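Local coordinates for protein prephenate dehydrogenase (Corynebacterium glutamicum ATCC 13032, PDB 3KTD) that probably catalyses the NAD+- or NADP+-dependent oxidative decarboxylation of prephenate, a step of tyrosine biosynthesis, at residues A[24-29]-A[137-142]; A[102-107]-A[188-193]; A[147-152]-A[170-175]; A[206-211]-A[229-234]. All blocks are in the same frame, centred on the assembly; numbering follows the deposited sequence.

Contact 1: A[24-29]-A[137-142]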
loop_
_atom_site.group_PDB
_atom_site.type_symbol
_atom_site.label_atom_id
_atom_site.label_comp_id
_atom_site.label_asym_id
_atom_site.label_seq_id
_atom_site.Cartn_x
_atom_site.Cartn_y
_atom_site.Cartn_z
ATOM N N LEU A 24 11.531 -7.908 25.438
ATOM C CA LEU A 24 12.542 -8.052 26.479
ATOM C C LEU A 24 13.295 -6.745 26.641
ATOM O O LEU A 24 13.532 -6.289 27.768
ATOM C CB LEU A 24 13.530 -9.170 26.133
ATOM C CG LEU A 24 14.724 -9.398 27.075
ATOM C CD1 LEU A 24 14.306 -10.115 28.324
ATOM C CD2 LEU A 24 15.814 -10.190 26.381
ATOM N N ARG A 25 13.665 -6.144 25.513
ATOM C CA ARG A 25 14.431 -4.901 25.531
ATOM C C ARG A 25 13.637 -3.750 26.147
ATOM O O ARG A 25 14.177 -3.005 26.973
ATOM C CB ARG A 25 14.885 -4.505 24.124
ATOM C CG ARG A 25 16.000 -5.346 23.515
ATOM C CD ARG A 25 16.281 -4.846 22.089
ATOM N NE ARG A 25 17.404 -5.510 21.426
ATOM C CZ ARG A 25 18.690 -5.261 21.667
ATOM N NH1 ARG A 25 19.053 -4.375 22.587
ATOM N NH2 ARG A 25 19.626 -5.923 20.994
ATOM N N ASP A 26 12.372 -3.600 25.743
ATOM C CA ASP A 26 11.539 -2.505 26.253
ATOM C C ASP A 26 11.223 -2.680 27.745
ATOM O O ASP A 26 11.187 -1.701 28.492
ATOM C CB ASP A 26 10.239 -2.358 25.445
ATOM C CG ASP A 26 10.443 -1.662 24.099
ATOM O OD1 ASP A 26 11.453 -0.929 23.931
ATOM O OD2 ASP A 26 9.572 -1.829 23.206
ATOM N N LEU A 27 10.994 -3.921 28.170
ATOM C CA LEU A 27 10.718 -4.214 29.568
ATOM C C LEU A 27 11.944 -3.962 30.426
ATOM O O LEU A 27 11.823 -3.545 31.580
ATOM C CB LEU A 27 10.262 -5.659 29.753
ATOM C CG LEU A 27 8.827 -5.985 29.336
ATOM C CD1 LEU A 27 8.555 -7.463 29.501
ATOM C CD2 LEU A 27 7.809 -5.161 30.120
ATOM N N HIS A 28 13.118 -4.228 29.857
ATOM C CA HIS A 28 14.384 -4.026 30.554
ATOM C C HIS A 28 14.645 -2.537 30.682
ATOM O O HIS A 28 15.059 -2.066 31.741
ATOM C CB HIS A 28 15.521 -4.709 29.790
ATOM C CG HIS A 28 16.828 -4.728 30.519
ATOM N ND1 HIS A 28 17.087 -5.593 31.562
ATOM C CD2 HIS A 28 17.964 -4.018 30.327
ATOM C CE1 HIS A 28 18.319 -5.402 31.994
ATOM N NE2 HIS A 28 18.874 -4.455 31.258
ATOM N N ALA A 29 14.391 -1.806 29.595
ATOM C CA ALA A 29 14.529 -0.346 29.563
ATOM C C ALA A 29 13.634 0.262 30.642
ATOM O O ALA A 29 14.104 1.036 31.481
ATOM C CB ALA A 29 14.167 0.211 28.171
ATOM N N SER A 137 15.405 -7.650 16.918
ATOM C CA SER A 137 14.838 -6.932 18.053
ATOM C C SER A 137 15.281 -5.481 18.121
ATOM O O SER A 137 16.448 -5.170 17.886
ATOM C CB SER A 137 15.208 -7.631 19.358
ATOM O OG SER A 137 16.594 -7.542 19.624
HETATM N N MSE A 138 14.352 -4.600 18.486
HETATM C CA MSE A 138 14.634 -3.164 18.584
HETATM C C MSE A 138 13.970 -2.525 19.800
HETATM O O MSE A 138 13.290 -3.198 20.577
HETATM C CB MSE A 138 14.170 -2.470 17.305
HETATM C CG MSE A 138 12.712 -2.708 16.983
HETATM SE SE MSE A 138 12.270 -2.154 15.187
HETATM C CE MSE A 138 13.883 -2.758 14.228
ATOM N N ASP A 139 14.193 -1.222 19.964
ATOM C CA ASP A 139 13.592 -0.455 21.055
ATOM C C ASP A 139 12.349 0.291 20.580
ATOM O O ASP A 139 12.259 0.700 19.425
ATOM C CB ASP A 139 14.603 0.540 21.628
ATOM C CG ASP A 139 15.743 -0.139 22.369
ATOM O OD1 ASP A 139 16.828 0.454 22.467
ATOM O OD2 ASP A 139 15.560 -1.263 22.853
ATOM N N GLY A 140 11.381 0.440 21.477
ATOM C CA GLY A 140 10.167 1.200 21.196
ATOM C C GLY A 140 9.319 0.736 20.029
ATOM O O GLY A 140 8.638 1.545 19.415
ATOM N N LEU A 141 9.338 -0.560 19.736
ATOM C CA LEU A 141 8.534 -1.114 18.649
ATOM C C LEU A 141 7.041 -0.911 18.882
ATOM O O LEU A 141 6.283 -0.649 17.939
ATOM C CB LEU A 141 8.810 -2.615 18.486
ATOM C CG LEU A 141 7.948 -3.375 17.473
ATOM C CD1 LEU A 141 8.218 -2.890 16.053
ATOM C CD2 LEU A 141 8.186 -4.871 17.587
ATOM N N PHE A 142 6.636 -1.021 20.143
ATOM C CA PHE A 142 5.234 -1.006 20.525
ATOM C C PHE A 142 4.681 0.364 20.906
ATOM O O PHE A 142 3.483 0.487 21.169
ATOM C CB PHE A 142 5.036 -1.971 21.698
ATOM C CG PHE A 142 5.548 -3.353 21.428
ATOM C CD1 PHE A 142 4.845 -4.213 20.589
ATOM C CD2 PHE A 142 6.735 -3.788 21.992
ATOM C CE1 PHE A 142 5.320 -5.486 20.325
ATOM C CE2 PHE A 142 7.212 -5.055 21.742
ATOM C CZ PHE A 142 6.507 -5.909 20.907
HETATM O O HOH W 1 10.664 -2.610 20.967
#
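Arg25 leaves helix 18-29 with CG anti to its carbonyl carbon and then runs extended from CG to NE along the start of the 137-142 loop. Its NE donates to Ser137 OG at 2.8 Å. The bond is almost straight (172°) and lies in the guanidinium plane, so it helps set how the group is turned. Both ends of this link have a second partner: NH1 forms a salt bridge with Glu50, and Ser137 OG is also hydrogen-bonded to Trp134 O. Asp139 crosses the arginine roughly at a right angle, its OD2 resting 3.5 Å from Arg25 CB rather than pairing with the guanidinium.

One residue on, Asp26 turns its carboxylate to the loop backbone. Gly140 N donates to Asp26 OD1 over 2.8 Å, at 171° and onto the syn lone pair. The other oxygen, Asp26 OD2, is bonded to a water 2.6 Å away. That water also sits 2.7 Å from Met138 O and accepts from Leu141 N, so it ties three points of the contact together. Asp26 OD2 additionally faces the edge of the Phe142 ring, 3.7 Å from CD2. Asp139 OD2 lies 4.3 Å from Asp26 OD1, and this like charge may be offset by the loop N-H donors.

On the sheet side of the same helix, Leu24 and Leu27 pack on strands 11-14 and 34-37. The loop, which links strands 120-125 and 146-149, meets the helix through Arg25 and Asp26, and Phe142 tucks against Ile19 and Ser22 of the helix.

Contact 2: A[102-107]-A[188-193]; sequences SVKTAV and GPHDAA
Asp191 OD2 takes two hydrogen bonds from one residue: Thr105 N at 2.9 Å, along the syn lone pair, and Thr105 OG1 at 2.6 Å, from above the carboxylate plane. The other oxygen is gripped twice as well. Lys104 N reaches Asp191 OD1 over 3.0 Å on its syn side, while His190 ND1 comes to the anti side of Asp191 OD1, also at 3.0 Å and with OD1 in the ring plane. Three of the four bonds tie the carboxylate to the residues where helix 105-113 begins, an end whose dipole would be expected to favour its negative charge; the fourth comes from its neighbour on its own helix.

The histidine bond implies a proton on ND1 and fixes the ring's rotation. CG of His190 is anti to the backbone N (chi1 171°), which brings one face of the ring under Lys104, a CH-pi contact with 3.9 Å from Lys104 CG to the centroid of the His190 ring. Ser102 O meets the ring edge, 3.2 Å from His190 CE1. Lys104 bends away beyond CG, and its NZ forms a salt bridge with Asp99. His190 NE2 is hydrogen-bonded to His124 on strand 120-125, while Leu222 of the second subunit packs on the His190 side chain.

This buried His-carboxylate pair lies at the start of helix 187-214, where the Rossmann-type nucleotide-binding domain meets the helical dimerization domain.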
loop_
_atom_site.group_PDB
_atom_site.type_symbol
_atom_site.label_atom_id
_atom_site.label_comp_id
_atom_site.label_asym_id
_atom_site.label_seq_id
_atom_site.Cartn_x
_atom_site.Cartn_y
_atom_site.Cartn_z
ATOM N N SER A 102 -0.864 -13.552 15.294
ATOM C CA SER A 102 -1.783 -12.852 14.383
ATOM C C SER A 102 -3.218 -13.366 14.359
ATOM O O SER A 102 -4.129 -12.588 14.112
ATOM C CB SER A 102 -1.195 -12.907 12.958
ATOM O OG SER A 102 -0.504 -14.138 12.709
ATOM N N VAL A 103 -3.409 -14.667 14.583
ATOM C CA VAL A 103 -4.738 -15.291 14.633
ATOM C C VAL A 103 -4.971 -15.772 16.060
ATOM O O VAL A 103 -4.040 -16.232 16.711
ATOM C CB VAL A 103 -4.845 -16.480 13.655
ATOM C CG1 VAL A 103 -6.250 -17.055 13.654
ATOM C CG2 VAL A 103 -4.476 -16.040 12.262
ATOM N N LYS A 104 -6.209 -15.671 16.539
ATOM C CA LYS A 104 -6.525 -15.929 17.951
ATOM C C LYS A 104 -7.431 -17.135 18.204
ATOM O O LYS A 104 -7.245 -17.845 19.194
ATOM C CB LYS A 104 -7.146 -14.672 18.561
ATOM C CG LYS A 104 -6.129 -13.606 18.900
ATOM C CD LYS A 104 -5.514 -13.874 20.253
ATOM C CE LYS A 104 -4.029 -13.708 20.235
ATOM N NZ LYS A 104 -3.379 -14.764 19.427
ATOM N N THR A 105 -8.410 -17.372 17.338
ATOM C CA THR A 105 -9.305 -18.506 17.539
ATOM C C THR A 105 -8.527 -19.817 17.533
ATOM O O THR A 105 -8.766 -20.689 18.375
ATOM C CB THR A 105 -10.419 -18.580 16.481
ATOM O OG1 THR A 105 -11.257 -17.425 16.587
ATOM C CG2 THR A 105 -11.279 -19.834 16.671
ATOM N N ALA A 106 -7.592 -19.956 16.596
ATOM C CA ALA A 106 -6.825 -21.194 16.481
ATOM C C ALA A 106 -6.039 -21.494 17.766
ATOM O O ALA A 106 -5.910 -22.662 18.166
ATOM C CB ALA A 106 -5.900 -21.136 15.277
ATOM N N VAL A 107 -5.538 -20.444 18.413
ATOM C CA VAL A 107 -4.755 -20.593 19.642
ATOM C C VAL A 107 -5.656 -20.929 20.818
ATOM O O VAL A 107 -5.392 -21.879 21.554
ATOM C CB VAL A 107 -3.948 -19.317 19.960
ATOM C CG1 VAL A 107 -3.225 -19.447 21.278
ATOM C CG2 VAL A 107 -2.970 -19.066 18.860
ATOM N N GLY A 188 -13.437 -14.010 18.095
ATOM C CA GLY A 188 -14.200 -13.938 16.850
ATOM C C GLY A 188 -14.160 -12.571 16.190
ATOM O O GLY A 188 -13.855 -12.464 14.999
ATOM N N PRO A 189 -14.499 -11.518 16.953
ATOM C CA PRO A 189 -14.417 -10.146 16.475
ATOM C C PRO A 189 -13.012 -9.773 16.011
ATOM O O PRO A 189 -12.863 -9.035 15.034
ATOM C CB PRO A 189 -14.811 -9.335 17.706
ATOM C CG PRO A 189 -15.743 -10.233 18.429
ATOM C CD PRO A 189 -15.139 -11.587 18.278
ATOM N N HIS A 190 -11.997 -10.285 16.696
ATOM C CA HIS A 190 -10.605 -10.029 16.317
ATOM C C HIS A 190 -10.213 -10.670 14.989
ATOM O O HIS A 190 -9.633 -10.016 14.124
ATOM C CB HIS A 190 -9.651 -10.546 17.392
ATOM C CG HIS A 190 -8.216 -10.513 16.980
ATOM N ND1 HIS A 190 -7.632 -11.524 16.244
ATOM C CD2 HIS A 190 -7.247 -9.591 17.195
ATOM C CE1 HIS A 190 -6.361 -11.228 16.032
ATOM N NE2 HIS A 190 -6.101 -10.062 16.598
ATOM N N ASP A 191 -10.484 -11.961 14.848
ATOM C CA ASP A 191 -10.129 -12.674 13.623
ATOM C C ASP A 191 -10.913 -12.096 12.438
ATOM O O ASP A 191 -10.400 -12.035 11.324
ATOM C CB ASP A 191 -10.383 -14.179 13.758
ATOM C CG ASP A 191 -9.426 -14.869 14.731
ATOM O OD1 ASP A 191 -8.446 -14.244 15.204
ATOM O OD2 ASP A 191 -9.665 -16.063 15.019
ATOM N N ALA A 192 -12.149 -11.677 12.696
ATOM C CA ALA A 192 -12.978 -11.014 11.702
ATOM C C ALA A 192 -12.282 -9.733 11.249
ATOM O O ALA A 192 -12.252 -9.421 10.058
ATOM C CB ALA A 192 -14.341 -10.686 12.279
ATOM N N ALA A 193 -11.714 -8.998 12.201
ATOM C CA ALA A 193 -11.012 -7.761 11.880
ATOM C C ALA A 193 -9.709 -8.036 11.134
ATOM O O ALA A 193 -9.469 -7.454 10.079
ATOM C CB ALA A 193 -10.736 -6.967 13.141
#

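Contact 3: A[147-152]-A[170-175]; sequences WVVTFD and DVVQMA
Strand 147-149 and helix 170-175 run antiparallel, their axes 174° apart in direction and 9.5 Å from each other at closest approach. Trp147 and Val149 both point toward the helix, as alternation along a strand demands, while Val148 points away from it and packs on Leu222 of the second subunit.

The indole of Trp147 has CG anti to the backbone N, which lays one face over Ala175. The methyl carbon Ala175 CB stands 3.7 Å from the centroid of the five-membered ring, 16° off its normal, a CH-pi contact. Selenomethionine Met174 bends at its last torsion so that CE comes to 3.5 Å from Trp147 CZ2, at the six-membered end of the indole.

One turn back along the helix, Val149 spreads its two methyls over two valines. Val149 CG2 meets Val171 CG1 at 3.8 Å, the two side chains sliding past each other in opposite directions, and Val149 CG1 lies 3.9 Å from Val172 CG2. Val182 on strand 181-184 joins this group from one side and Val121 from the other.

Such an apolar seam joins the first strand to the helix of a beta-alpha-beta crossover, here strand 146-149, helix 162-177 and strand 181-184, at one end of the sheet.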
loop_
_atom_site.group_PDB
_atom_site.type_symbol
_atom_site.label_atom_id
_atom_site.label_comp_id
_atom_site.label_asym_id
_atom_site.label_seq_id
_atom_site.Cartn_x
_atom_site.Cartn_y
_atom_site.Cartn_z
ATOM N N TRP A 147 -2.095 -3.164 20.832
ATOM C CA TRP A 147 -1.817 -4.485 21.386
ATOM C C TRP A 147 -3.164 -5.032 21.833
ATOM O O TRP A 147 -3.718 -4.582 22.832
ATOM C CB TRP A 147 -0.840 -4.375 22.566
ATOM C CG TRP A 147 -0.264 -5.678 23.076
ATOM C CD1 TRP A 147 -0.957 -6.781 23.457
ATOM C CD2 TRP A 147 1.125 -5.974 23.322
ATOM N NE1 TRP A 147 -0.091 -7.759 23.887
ATOM C CE2 TRP A 147 1.190 -7.287 23.823
ATOM C CE3 TRP A 147 2.316 -5.262 23.152
ATOM C CZ2 TRP A 147 2.396 -7.911 24.151
ATOM C CZ3 TRP A 147 3.522 -5.884 23.489
ATOM C CH2 TRP A 147 3.548 -7.192 23.975
ATOM N N VAL A 148 -3.713 -5.979 21.082
ATOM C CA VAL A 148 -4.973 -6.588 21.468
ATOM C C VAL A 148 -4.758 -7.535 22.660
ATOM O O VAL A 148 -3.788 -8.291 22.693
ATOM C CB VAL A 148 -5.620 -7.371 20.312
ATOM C CG1 VAL A 148 -6.894 -8.093 20.791
ATOM C CG2 VAL A 148 -5.917 -6.437 19.139
ATOM N N VAL A 149 -5.649 -7.451 23.642
ATOM C CA VAL A 149 -5.673 -8.389 24.761
ATOM C C VAL A 149 -7.074 -8.981 24.839
ATOM O O VAL A 149 -8.054 -8.248 24.906
ATOM C CB VAL A 149 -5.320 -7.715 26.091
ATOM C CG1 VAL A 149 -5.563 -8.674 27.246
ATOM C CG2 VAL A 149 -3.884 -7.250 26.066
ATOM N N THR A 150 -7.164 -10.306 24.835
ATOM C CA THR A 150 -8.454 -10.981 24.847
ATOM C C THR A 150 -9.061 -11.107 26.242
ATOM O O THR A 150 -8.408 -10.843 27.251
ATOM C CB THR A 150 -8.342 -12.368 24.229
ATOM O OG1 THR A 150 -7.392 -13.140 24.978
ATOM C CG2 THR A 150 -7.904 -12.257 22.771
ATOM N N PHE A 151 -10.333 -11.497 26.263
ATOM C CA PHE A 151 -11.102 -11.656 27.494
ATOM C C PHE A 151 -12.295 -12.610 27.315
ATOM O O PHE A 151 -13.333 -12.432 27.942
ATOM C CB PHE A 151 -11.593 -10.279 27.992
ATOM C CG PHE A 151 -12.523 -9.565 27.031
ATOM C CD1 PHE A 151 -12.020 -8.775 26.005
ATOM C CD2 PHE A 151 -13.900 -9.662 27.171
ATOM C CE1 PHE A 151 -12.876 -8.115 25.129
ATOM C CE2 PHE A 151 -14.762 -9.006 26.295
ATOM C CZ PHE A 151 -14.251 -8.234 25.274
ATOM N N ASP A 152 -12.144 -13.639 26.491
ATOM C CA ASP A 152 -13.266 -14.542 26.203
ATOM C C ASP A 152 -13.765 -15.275 27.450
ATOM O O ASP A 152 -14.968 -15.504 27.596
ATOM C CB ASP A 152 -12.897 -15.578 25.133
ATOM C CG ASP A 152 -12.435 -14.945 23.837
ATOM O OD1 ASP A 152 -11.285 -14.452 23.794
ATOM O OD2 ASP A 152 -13.214 -14.968 22.859
ATOM N N ASP A 170 -1.995 -8.266 34.627
ATOM C CA ASP A 170 -0.565 -8.205 34.313
ATOM C C ASP A 170 -0.282 -8.126 32.792
ATOM O O ASP A 170 0.619 -7.415 32.367
ATOM C CB ASP A 170 0.186 -9.385 34.941
ATOM C CG ASP A 170 0.462 -9.195 36.438
ATOM O OD1 ASP A 170 0.437 -8.052 36.951
ATOM O OD2 ASP A 170 0.733 -10.206 37.110
ATOM N N VAL A 171 -1.059 -8.831 31.978
ATOM C CA VAL A 171 -0.854 -8.796 30.535
ATOM C C VAL A 171 -1.126 -7.393 30.009
ATOM O O VAL A 171 -0.397 -6.883 29.158
ATOM C CB VAL A 171 -1.758 -9.814 29.794
ATOM C CG1 VAL A 171 -1.805 -9.515 28.301
ATOM C CG2 VAL A 171 -1.280 -11.242 30.052
ATOM N N VAL A 172 -2.171 -6.764 30.533
ATOM C CA VAL A 172 -2.529 -5.420 30.120
ATOM C C VAL A 172 -1.493 -4.416 30.640
ATOM O O VAL A 172 -1.069 -3.504 29.915
ATOM C CB VAL A 172 -3.926 -5.059 30.615
ATOM C CG1 VAL A 172 -4.269 -3.637 30.249
ATOM C CG2 VAL A 172 -4.933 -6.009 30.019
ATOM N N GLN A 173 -1.076 -4.593 31.889
ATOM C CA GLN A 173 -0.049 -3.741 32.469
ATOM C C GLN A 173 1.249 -3.851 31.700
ATOM O O GLN A 173 1.950 -2.859 31.537
ATOM C CB GLN A 173 0.184 -4.094 33.948
ATOM C CG GLN A 173 -0.921 -3.608 34.852
ATOM C CD GLN A 173 -1.118 -2.123 34.728
ATOM O OE1 GLN A 173 -2.148 -1.658 34.239
ATOM N NE2 GLN A 173 -0.101 -1.366 35.106
HETATM N N MSE A 174 1.557 -5.062 31.237
HETATM C CA MSE A 174 2.747 -5.325 30.432
HETATM C C MSE A 174 2.669 -4.560 29.099
HETATM O O MSE A 174 3.578 -3.789 28.761
HETATM C CB MSE A 174 2.897 -6.832 30.178
HETATM C CG MSE A 174 4.226 -7.240 29.567
HETATM SE SE MSE A 174 4.281 -9.073 28.910
HETATM C CE MSE A 174 2.975 -8.950 27.478
ATOM N N ALA A 175 1.587 -4.768 28.354
ATOM C CA ALA A 175 1.384 -4.082 27.074
ATOM C C ALA A 175 1.439 -2.564 27.243
ATOM O O ALA A 175 1.982 -1.855 26.384
ATOM C CB ALA A 175 0.058 -4.489 26.455
#

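Contact 4: A[206-211]-A[229-234]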
loop_
_atom_site.group_PDB
_atom_site.type_symbol
_atom_site.label_atom_id
_atom_site.label_comp_id
_atom_site.label_asym_id
_atom_site.label_seq_id
_atom_site.Cartn_x
_atom_site.Cartn_y
_atom_site.Cartn_z
ATOM N N GLU A 206 -0.324 -10.092 -2.883
ATOM C CA GLU A 206 0.248 -11.165 -3.702
ATOM C C GLU A 206 -0.356 -11.097 -5.117
ATOM O O GLU A 206 0.363 -11.152 -6.122
ATOM C CB GLU A 206 -0.041 -12.560 -3.119
ATOM C CG GLU A 206 0.334 -12.824 -1.634
ATOM C CD GLU A 206 1.831 -12.858 -1.334
ATOM O OE1 GLU A 206 2.654 -12.355 -2.135
ATOM O OE2 GLU A 206 2.176 -13.382 -0.255
ATOM N N THR A 207 -1.682 -10.975 -5.166
ATOM C CA THR A 207 -2.425 -10.968 -6.413
ATOM C C THR A 207 -1.934 -9.878 -7.350
ATOM O O THR A 207 -1.749 -10.118 -8.539
ATOM C CB THR A 207 -3.927 -10.747 -6.163
ATOM O OG1 THR A 207 -4.395 -11.670 -5.173
ATOM C CG2 THR A 207 -4.710 -10.941 -7.454
ATOM N N LEU A 208 -1.718 -8.687 -6.799
ATOM C CA LEU A 208 -1.289 -7.536 -7.579
ATOM C C LEU A 208 0.108 -7.755 -8.134
ATOM O O LEU A 208 0.384 -7.396 -9.277
ATOM C CB LEU A 208 -1.321 -6.265 -6.722
ATOM C CG LEU A 208 -0.837 -4.985 -7.420
ATOM C CD1 LEU A 208 -1.722 -4.653 -8.614
ATOM C CD2 LEU A 208 -0.757 -3.806 -6.447
ATOM N N ALA A 209 0.992 -8.343 -7.333
ATOM C CA ALA A 209 2.361 -8.575 -7.794
ATOM C C ALA A 209 2.391 -9.516 -8.992
ATOM O O ALA A 209 3.184 -9.320 -9.920
ATOM C CB ALA A 209 3.234 -9.103 -6.677
ATOM N N ILE A 210 1.530 -10.530 -8.967
ATOM C CA ILE A 210 1.464 -11.511 -10.046
ATOM C C ILE A 210 0.933 -10.858 -11.324
ATOM O O ILE A 210 1.556 -10.980 -12.390
ATOM C CB ILE A 210 0.582 -12.710 -9.675
ATOM C CG1 ILE A 210 1.229 -13.515 -8.547
ATOM C CG2 ILE A 210 0.370 -13.614 -10.890
ATOM C CD1 ILE A 210 0.316 -14.564 -7.958
ATOM N N VAL A 211 -0.194 -10.152 -11.212
ATOM C CA VAL A 211 -0.792 -9.478 -12.370
ATOM C C VAL A 211 0.178 -8.470 -13.001
ATOM O O VAL A 211 0.200 -8.297 -14.226
ATOM C CB VAL A 211 -2.129 -8.791 -12.025
ATOM C CG1 VAL A 211 -2.698 -8.050 -13.250
ATOM C CG2 VAL A 211 -3.138 -9.821 -11.508
ATOM N N ASP A 229 3.893 0.449 -3.003
ATOM C CA ASP A 229 3.187 0.393 -1.715
ATOM C C ASP A 229 2.199 -0.768 -1.604
ATOM O O ASP A 229 2.142 -1.451 -0.574
ATOM C CB ASP A 229 2.442 1.713 -1.450
ATOM C CG ASP A 229 3.377 2.903 -1.313
ATOM O OD1 ASP A 229 4.604 2.721 -1.457
ATOM O OD2 ASP A 229 2.877 4.024 -1.073
ATOM N N SER A 230 1.417 -0.974 -2.658
ATOM C CA SER A 230 0.396 -2.016 -2.654
ATOM C C SER A 230 0.954 -3.421 -2.775
ATOM O O SER A 230 0.236 -4.360 -2.468
ATOM C CB SER A 230 -0.640 -1.780 -3.754
ATOM O OG SER A 230 -1.469 -0.677 -3.437
ATOM N N THR A 231 2.201 -3.583 -3.219
ATOM C CA THR A 231 2.808 -4.920 -3.308
ATOM C C THR A 231 3.920 -5.163 -2.269
ATOM O O THR A 231 4.566 -6.213 -2.295
ATOM C CB THR A 231 3.365 -5.206 -4.719
ATOM O OG1 THR A 231 4.334 -4.215 -5.076
ATOM C CG2 THR A 231 2.247 -5.205 -5.744
ATOM N N ARG A 232 4.115 -4.221 -1.342
ATOM C CA ARG A 232 5.212 -4.308 -0.364
ATOM C C ARG A 232 5.131 -5.541 0.514
ATOM O O ARG A 232 6.111 -6.265 0.646
ATOM C CB ARG A 232 5.270 -3.065 0.525
ATOM C CG ARG A 232 6.469 -3.067 1.503
ATOM C CD ARG A 232 6.547 -1.818 2.413
ATOM N NE ARG A 232 6.041 -0.591 1.782
ATOM C CZ ARG A 232 6.596 0.034 0.738
ATOM N NH1 ARG A 232 7.694 -0.442 0.142
ATOM N NH2 ARG A 232 6.025 1.137 0.262
ATOM N N VAL A 233 3.966 -5.782 1.102
ATOM C CA VAL A 233 3.787 -6.933 1.991
ATOM C C VAL A 233 3.845 -8.293 1.274
ATOM O O VAL A 233 3.841 -9.341 1.934
ATOM C CB VAL A 233 2.486 -6.840 2.798
ATOM C CG1 VAL A 233 2.467 -5.558 3.594
ATOM C CG2 VAL A 233 1.284 -6.921 1.878
ATOM N N ALA A 234 3.894 -8.273 -0.060
ATOM C CA ALA A 234 4.101 -9.482 -0.862
ATOM C C ALA A 234 5.555 -9.910 -0.751
ATOM O O ALA A 234 5.940 -10.975 -1.244
ATOM C CB ALA A 234 3.763 -9.226 -2.302
#
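The close-fitting half of this contact centres on the methyl of Thr231. Leu208 extends from helix 187-214 with CG anti to its backbone N, and its CD2 lies 3.4 Å from Thr231 CG2, the two side chains crossing at about a right angle. The same methyl, Leu208 CD2, also touches Ser230 CB at 3.4 Å. Thr231 is the first residue to leave helical geometry after helix 225-230. Its chi1 of 58° sets OG1 between the backbone N and carbonyl carbon, where it hydrogen-bonds Tyr227 O, and leaves CG2 to face the other helix. Thr231 CG2 comes within 3.7 Å of Ala209 N.

Looser is the pairing of the two alanines, with Ala209 CB and Ala234 CB 4.4 Å apart. At the Glu206 end the backbones draw close, Glu206 CA and Ala234 CA being 5.1 Å apart, but a carboxylate on a methyl makes the contact. Glu206 starts away from the 229-234 segment and bends at chi2 (-69°), so that its OE1 ends 3.3 Å from Ala234 CB.

The solvent side belongs to Arg232, which lies away from the 206-211 helix. Its NH2 forms a salt bridge with Asp229 OD1 at 2.7 Å, and Asp229 OD2 pairs with Arg232 of the second subunit. A separate, buried face is covered by that subunit, where Thr207 packs on its Leu263 and Ser230 on its Thr201.

Small side chains and one leucine thus seat the end of a short helix, and the 3-10 turn after it, against a long one, within the helical dimerization domain at the subunit interface.

Contacts 1 and 3 belong to the nucleotide-binding domain. Contact 1 closes before contact 3 opens, their centres are 17 Å apart, and they meet where Phe142 packs on Trp147. Contact 3 is nested in the loop that contact 2 closes, with about 15 Å between centres, and the two touch through Lys104 on Thr150 and His190 on Val148. Contact 2 lies at the start of helix 187-214 and contact 4 farther along it, about 24 Å between centres, so this one helix carries the chain from the sheet into the dimerization domain. Contacts 3 and 4 fall on opposite sides of the chain's centre, and contacts 2 and 4 both touch the second subunit, linking the domain junction to the dimer.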